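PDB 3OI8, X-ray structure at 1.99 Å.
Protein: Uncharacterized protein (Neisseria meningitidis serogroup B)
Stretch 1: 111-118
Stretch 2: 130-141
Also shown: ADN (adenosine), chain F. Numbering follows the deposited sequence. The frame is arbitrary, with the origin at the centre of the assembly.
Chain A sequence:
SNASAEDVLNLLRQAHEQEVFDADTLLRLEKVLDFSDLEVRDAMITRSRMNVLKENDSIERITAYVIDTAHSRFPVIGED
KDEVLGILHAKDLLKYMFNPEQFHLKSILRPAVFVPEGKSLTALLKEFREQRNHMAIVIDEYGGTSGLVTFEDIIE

Stretch 1 (111-118) PAVFVPEG
Stretch 2 (130-141) EQRNHMAIVIDE

Two neighbouring strands of one chain, running in the same direction, are joined by a short parallel ladder of three backbone hydrogen bonds, extended at both ends by a bridging water and sealed by apolar side chains on both faces of the sheet. The strand axes cross at -42° and approach to 4.5 Å, and the contact buries 573 Å² in total.

The register is set by Phe114 opposite Ile137 and Val115 opposite Val138, with CA-CA distances of 4.8 and 5.0 Å. As parallel pairing requires, one residue's NH and CO reach to two different partners. Ile137 N donates to Val113 O at 2.8 Å and nearly straight, 172° at the hydrogen; Val115 N donates to Ile137 O at 2.9 Å and 159°; Ile139 N donates to Val115 O at 2.8 Å and 160°. The backbone is extended along the ladder, with phi/psi of -109/141 at Phe114, -143/150 at Val115, -100/130 at Ile137 and -91/130 at Val138; Glu117 then turns away at -68/-23. Two CA-H...O contacts accompany the ladder: Phe114 CA to Ile137 O at 3.3 Å and Val138 CA to Val115 O at 3.1 Å.

At each end a water continues the pattern where the two backbones are too far apart for a direct bond. The first accepts from Val113 N at 2.8 Å and donates to Met135 O at 2.7 Å. The second accepts from Glu117 N at 3.0 Å and donates to Ile139 O at 2.8 Å, spanning the 3.9 Å between Glu117 N and Ile139 O. Pro116, at phi/psi -80/161, lacks an amide hydrogen, yet this ladder asks for none there: the amides that point at the second stretch belong to Val113, Val115 and Glu117.

One face carries Phe114, Ile137 and Ile139. Phe114 is in rotamer m, chi2 -80°, and its ring lies obliquely against the two isoleucines, CD1 standing 3.7 Å from Ile137 CB and 3.5 Å from Ile139 CD1. Both isoleucines are m at chi1 and chi2. Ala112 CB adds to this patch, 4.0 Å from Ile137 CG1.

The other face carries Val115 and Val138, the former m and the latter t. Val115 is buried, and its CG2 packs 4.1 Å from Val138 CG2 and 4.0 Å from Ala136 CB. Beta-branched residues suit this extended backbone, while the single methyl of Ala136, pointing toward the first stretch, fits close to its neighbour. Val113, t, touches Ala136 more loosely, CG1 to CB 4.4 Å, and its CG2 lies 3.6 Å from Asn133 ND2.

Glu117 closes the far end with its aliphatic portion. In m, t it brings CG within 3.5 Å of Val138 CG1, while both carboxylate oxygens are hydrogen-bonded elsewhere in the structure. Selenomethionine Met135 (t, t, m) is buried too, but its side chain leads away from the first stretch; its carbonyl is what serves the contact, through the water.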

# COMPACT_ATOMS: atom_id res chain seq x y z
N PRO A 111 9.17 -13.51 -9.44
CA PRO A 111 9.24 -14.61 -8.47
C PRO A 111 8.32 -14.37 -7.28
O PRO A 111 8.12 -13.23 -6.87
CB PRO A 111 10.71 -14.60 -8.02
CG PRO A 111 11.23 -13.24 -8.41
CD PRO A 111 10.47 -12.83 -9.62
N ALA A 112 7.74 -15.43 -6.74
CA ALA A 112 6.87 -15.33 -5.57
C ALA A 112 7.68 -15.36 -4.28
O ALA A 112 8.66 -16.10 -4.17
CB ALA A 112 5.87 -16.48 -5.56
N VAL A 113 7.29 -14.55 -3.30
CA VAL A 113 7.85 -14.65 -1.96
C VAL A 113 6.95 -15.56 -1.13
O VAL A 113 5.73 -15.43 -1.19
CB VAL A 113 7.97 -13.26 -1.32
CG1 VAL A 113 8.35 -13.38 0.13
CG2 VAL A 113 9.00 -12.43 -2.08
N PHE A 114 7.54 -16.51 -0.42
CA PHE A 114 6.76 -17.48 0.36
C PHE A 114 6.91 -17.22 1.85
O PHE A 114 7.99 -16.87 2.32
CB PHE A 114 7.18 -18.91 0.02
CG PHE A 114 6.93 -19.29 -1.42
CD1 PHE A 114 5.67 -19.66 -1.83
CD2 PHE A 114 7.94 -19.23 -2.36
CE1 PHE A 114 5.42 -20.00 -3.16
CE2 PHE A 114 7.70 -19.56 -3.68
CZ PHE A 114 6.44 -19.94 -4.08
N VAL A 115 5.82 -17.38 2.60
CA VAL A 115 5.87 -17.21 4.06
C VAL A 115 4.95 -18.24 4.72
O VAL A 115 3.94 -18.62 4.13
CB VAL A 115 5.41 -15.81 4.50
CG1 VAL A 115 6.34 -14.72 3.96
CG2 VAL A 115 3.97 -15.56 4.05
N PRO A 116 5.29 -18.66 5.96
CA PRO A 116 4.45 -19.58 6.76
C PRO A 116 3.31 -18.83 7.44
O PRO A 116 3.38 -17.61 7.60
CB PRO A 116 5.40 -20.12 7.83
CG PRO A 116 6.65 -19.24 7.77
CD PRO A 116 6.46 -18.18 6.72
N GLU A 117 2.28 -19.56 7.86
CA GLU A 117 1.09 -18.95 8.45
C GLU A 117 1.37 -18.31 9.80
O GLU A 117 0.64 -17.43 10.25
CB GLU A 117 -0.01 -20.01 8.63
CG GLU A 117 -0.46 -20.73 7.36
CD GLU A 117 -1.53 -21.78 7.62
OE1 GLU A 117 -2.05 -21.84 8.76
OE2 GLU A 117 -1.86 -22.56 6.70
N GLY A 118 2.43 -18.78 10.46
CA GLY A 118 2.72 -18.36 11.83
C GLY A 118 3.54 -17.08 11.90
O GLY A 118 3.78 -16.55 12.97
N GLU A 130 10.58 -3.24 3.03
CA GLU A 130 11.95 -3.36 2.56
C GLU A 130 12.05 -3.84 1.10
O GLU A 130 12.68 -3.18 0.28
CB GLU A 130 12.75 -4.29 3.47
CG GLU A 130 13.02 -3.71 4.86
CD GLU A 130 13.77 -4.67 5.76
OE1 GLU A 130 13.98 -5.84 5.36
OE2 GLU A 130 14.15 -4.26 6.88
N GLN A 131 11.44 -4.99 0.81
CA GLN A 131 11.53 -5.62 -0.50
C GLN A 131 10.70 -4.91 -1.55
O GLN A 131 10.63 -5.35 -2.70
CB GLN A 131 11.03 -7.07 -0.44
CG GLN A 131 11.62 -7.95 0.64
CD GLN A 131 10.88 -9.28 0.76
OE1 GLN A 131 9.69 -9.32 1.08
NE2 GLN A 131 11.59 -10.37 0.49
N ARG A 132 10.04 -3.82 -1.16
CA ARG A 132 9.07 -3.19 -2.04
C ARG A 132 8.12 -4.26 -2.56
O ARG A 132 7.74 -4.26 -3.73
CB ARG A 132 9.76 -2.47 -3.20
CG ARG A 132 10.41 -1.15 -2.82
CD ARG A 132 9.37 -0.12 -2.43
NE ARG A 132 9.91 1.23 -2.52
CZ ARG A 132 10.01 1.91 -3.66
NH1 ARG A 132 9.60 1.37 -4.80
NH2 ARG A 132 10.50 3.14 -3.66
N ASN A 133 7.78 -5.19 -1.68
CA ASN A 133 6.90 -6.29 -2.00
C ASN A 133 5.47 -5.90 -1.64
O ASN A 133 5.27 -5.06 -0.75
CB ASN A 133 7.30 -7.54 -1.19
CG ASN A 133 7.01 -8.81 -1.94
OD1 ASN A 133 7.12 -8.85 -3.17
ND2 ASN A 133 6.63 -9.87 -1.21
N HIS A 134 4.49 -6.50 -2.31
CA HIS A 134 3.08 -6.24 -2.01
C HIS A 134 2.27 -7.50 -1.70
O HIS A 134 1.20 -7.43 -1.09
CB HIS A 134 2.42 -5.49 -3.16
CG HIS A 134 2.81 -4.05 -3.23
ND1 HIS A 134 3.75 -3.57 -4.13
CD2 HIS A 134 2.42 -2.99 -2.49
CE1 HIS A 134 3.90 -2.27 -3.94
NE2 HIS A 134 3.10 -1.89 -2.96
N MSE A 135 2.77 -8.65 -2.14
CA MSE A 135 2.03 -9.89 -1.96
C MSE A 135 2.99 -11.02 -1.62
O MSE A 135 4.12 -11.06 -2.12
CB MSE A 135 1.20 -10.21 -3.22
CG MSE A 135 0.66 -11.65 -3.32
SE MSE A 135 -0.39 -11.95 -4.96
CE MSE A 135 -1.96 -10.87 -4.52
N ALA A 136 2.57 -11.92 -0.74
CA ALA A 136 3.33 -13.13 -0.50
C ALA A 136 2.38 -14.32 -0.60
O ALA A 136 1.17 -14.18 -0.43
CB ALA A 136 3.98 -13.11 0.86
N ILE A 137 2.95 -15.48 -0.87
CA ILE A 137 2.17 -16.71 -0.93
C ILE A 137 2.39 -17.42 0.40
O ILE A 137 3.53 -17.59 0.84
CB ILE A 137 2.65 -17.62 -2.06
CG1 ILE A 137 2.54 -16.89 -3.42
CG2 ILE A 137 1.92 -18.97 -2.01
CD1 ILE A 137 1.13 -16.48 -3.82
N VAL A 138 1.30 -17.82 1.05
CA VAL A 138 1.38 -18.48 2.34
C VAL A 138 1.46 -19.98 2.14
O VAL A 138 0.68 -20.55 1.39
CB VAL A 138 0.19 -18.10 3.21
CG1 VAL A 138 0.32 -18.69 4.63
CG2 VAL A 138 0.08 -16.57 3.24
N ILE A 139 2.44 -20.60 2.79
CA ILE A 139 2.73 -22.02 2.65
C ILE A 139 2.35 -22.76 3.94
O ILE A 139 2.61 -22.27 5.03
CB ILE A 139 4.24 -22.24 2.38
CG1 ILE A 139 4.64 -21.61 1.05
CG2 ILE A 139 4.60 -23.71 2.41
CD1 ILE A 139 3.84 -22.12 -0.13
N ASP A 140 1.74 -23.93 3.83
CA ASP A 140 1.40 -24.70 5.02
C ASP A 140 2.62 -25.48 5.50
O ASP A 140 3.68 -25.43 4.87
CB ASP A 140 0.20 -25.64 4.76
CG ASP A 140 0.47 -26.69 3.70
OD1 ASP A 140 1.62 -27.18 3.59
OD2 ASP A 140 -0.48 -27.05 2.96
N GLU A 141 2.49 -26.20 6.61
CA GLU A 141 3.63 -26.87 7.21
C GLU A 141 4.13 -28.07 6.41
O GLU A 141 5.07 -28.75 6.82
CB GLU A 141 3.33 -27.27 8.66
CG GLU A 141 2.08 -28.11 8.84
CD GLU A 141 0.82 -27.28 9.05
OE1 GLU A 141 0.60 -26.32 8.28
OE2 GLU A 141 0.06 -27.59 9.99
O5' ADN F . 6.21 4.04 -4.66
C5' ADN F . 7.57 4.35 -4.55
C4' ADN F . 7.74 5.85 -4.15
O4' ADN F . 7.28 6.72 -5.22
C3' ADN F . 6.92 6.20 -2.89
O3' ADN F . 7.68 7.01 -2.03
C2' ADN F . 5.75 6.99 -3.39
O2' ADN F . 5.39 8.01 -2.48
C1' ADN F . 6.32 7.65 -4.64
N9 ADN F . 5.24 7.87 -5.59
C8 ADN F . 3.95 7.09 -5.74
N7 ADN F . 3.17 7.73 -6.86
C5 ADN F . 4.01 8.90 -7.39
C6 ADN F . 3.77 9.93 -8.53
N6 ADN F . 2.55 9.89 -9.33
N1 ADN F . 4.78 10.94 -8.79
C2 ADN F . 6.07 11.02 -7.98
N3 ADN F . 6.30 10.00 -6.87
C4 ADN F . 5.28 8.98 -6.60
O HOH W 1 5.40 -12.62 -3.93
O HOH W 2 2.87 -22.54 7.76